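Local atomic coordinates of acetyltransferase (Sinorhizobium meliloti, PDB entry 4JXR), a protein that probably transfers an acetyl group from acetyl-CoA to an acceptor substrate, a GNAT-superfamily enzyme of the phosphinothricin acetyltransferase type. Residues Asp87-Ser92 with Ile132-Ala137. Numbering follows the deposited sequence.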
# COMPACT_ATOMS: atom_id res chain seq x y z
N ASP A 87 2.65 7.43 8.40
CA ASP A 87 2.62 7.43 9.84
C ASP A 87 1.67 6.41 10.40
O ASP A 87 0.60 6.19 9.83
CB ASP A 87 2.21 8.82 10.42
CG ASP A 87 0.85 9.26 10.11
OD1 ASP A 87 0.63 9.76 8.95
OD2 ASP A 87 -0.01 9.23 11.03
N SER A 88 2.04 5.86 11.55
CA SER A 88 1.21 4.97 12.35
C SER A 88 1.25 5.44 13.77
O SER A 88 2.31 5.73 14.31
CB SER A 88 1.76 3.56 12.30
OG SER A 88 1.67 2.99 10.99
N ILE A 89 0.09 5.58 14.41
CA ILE A 89 -0.05 6.10 15.77
C ILE A 89 -1.02 5.23 16.52
O ILE A 89 -2.14 5.02 16.06
CB ILE A 89 -0.57 7.53 15.76
CG1 ILE A 89 0.26 8.46 14.91
CG2 ILE A 89 -0.68 8.07 17.20
CD1 ILE A 89 -0.42 9.77 14.72
N TYR A 90 -0.64 4.78 17.72
CA TYR A 90 -1.51 3.96 18.58
C TYR A 90 -1.44 4.46 20.00
O TYR A 90 -0.39 4.48 20.61
CB TYR A 90 -1.11 2.49 18.52
CG TYR A 90 -1.35 1.92 17.13
CD1 TYR A 90 -2.57 1.42 16.79
CD2 TYR A 90 -0.35 1.88 16.18
CE1 TYR A 90 -2.82 0.95 15.52
CE2 TYR A 90 -0.62 1.42 14.88
CZ TYR A 90 -1.86 0.99 14.58
OH TYR A 90 -2.12 0.53 13.30
N LEU A 91 -2.59 4.85 20.54
CA LEU A 91 -2.73 5.30 21.91
C LEU A 91 -3.50 4.29 22.72
O LEU A 91 -4.55 3.83 22.28
CB LEU A 91 -3.54 6.59 21.93
CG LEU A 91 -2.91 7.76 21.24
CD1 LEU A 91 -3.82 8.97 21.28
CD2 LEU A 91 -1.57 8.10 21.81
N SER A 92 -3.05 4.00 23.92
CA SER A 92 -3.86 3.25 24.88
C SER A 92 -5.10 4.07 25.20
O SER A 92 -5.11 5.31 25.11
CB SER A 92 -3.09 2.98 26.13
OG SER A 92 -2.79 4.12 26.83
N ILE A 132 -8.99 11.32 11.25
CA ILE A 132 -8.96 12.29 10.18
C ILE A 132 -8.68 13.68 10.73
O ILE A 132 -7.87 14.43 10.20
CB ILE A 132 -10.24 12.20 9.32
CG1 ILE A 132 -10.31 10.87 8.58
CG2 ILE A 132 -10.33 13.37 8.37
CD1 ILE A 132 -11.59 10.67 7.79
N ALA A 133 -9.39 14.05 11.80
CA ALA A 133 -9.28 15.38 12.38
C ALA A 133 -7.89 15.61 13.00
O ALA A 133 -7.36 16.70 12.90
CB ALA A 133 -10.37 15.61 13.41
N LEU A 134 -7.36 14.60 13.67
CA LEU A 134 -5.99 14.71 14.19
C LEU A 134 -5.00 15.06 13.10
O LEU A 134 -4.16 15.93 13.24
CB LEU A 134 -5.61 13.36 14.85
CG LEU A 134 -4.11 13.22 15.19
CD1 LEU A 134 -3.64 14.27 16.17
CD2 LEU A 134 -3.83 11.81 15.68
N HIS A 135 -5.11 14.32 11.99
CA HIS A 135 -4.20 14.57 10.88
C HIS A 135 -4.46 15.94 10.25
O HIS A 135 -3.52 16.66 9.93
CB HIS A 135 -4.29 13.45 9.86
CG HIS A 135 -3.65 12.18 10.32
ND1 HIS A 135 -4.24 11.29 11.18
CD2 HIS A 135 -2.42 11.69 10.10
CE1 HIS A 135 -3.38 10.30 11.44
NE2 HIS A 135 -2.26 10.53 10.79
N ARG A 136 -5.72 16.34 10.08
CA ARG A 136 -6.03 17.65 9.53
C ARG A 136 -5.38 18.73 10.37
O ARG A 136 -4.84 19.69 9.82
CB ARG A 136 -7.56 17.85 9.47
CG ARG A 136 -7.95 19.16 8.82
CD ARG A 136 -7.86 19.07 7.31
NE ARG A 136 -8.00 20.34 6.65
CZ ARG A 136 -6.97 21.07 6.25
NH1 ARG A 136 -5.73 20.60 6.29
NH2 ARG A 136 -7.21 22.29 5.77
N ALA A 137 -5.42 18.60 11.67
CA ALA A 137 -4.85 19.58 12.58
C ALA A 137 -3.36 19.75 12.41
O ALA A 137 -2.83 20.81 12.75
CB ALA A 137 -5.13 19.20 14.03
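D87 on strand 84-91 and H135 on helix 129-137 reach for each other from opposite directions and meet in a hydrogen bond buried inside the protein. NE2 of H135 donates to OD2 of D87 over 2.6 Å, nearly straight at 168°, and enters on the syn lone pair, the side facing OD1. The acceptor sits at the ring edge, close to the imidazole plane, while the carboxylate is twisted 36° from that plane. At the other ring nitrogen, ND1 bonds to the carbonyl O of S131, one turn back in the same helix, so both nitrogens are engaged and the ring's rotation is fixed. L105 of helix 100-115 and A122 of strand 119-125 touch both residues, so the bond is flanked by apolar side chains.

The apolar part is small. I89 and L134 point at each other tip to tip, CD1 of I89 lying 4.1 Å from CD2 of L134. With chi1 of L134 at 168°, CG swings to the side away from the backbone N, and the branched end extends toward the strand. CD1 of I89 also comes up obliquely to the imidazole.

Strand and helix axes stay 11.9 Å apart, so side chains alone bridge them. These are two elements of the GNAT fold's acetyl-CoA site: I89 and L91 bind the cofactor from the strand, and L134 lies beside G101, another acetyl-CoA-binding residue.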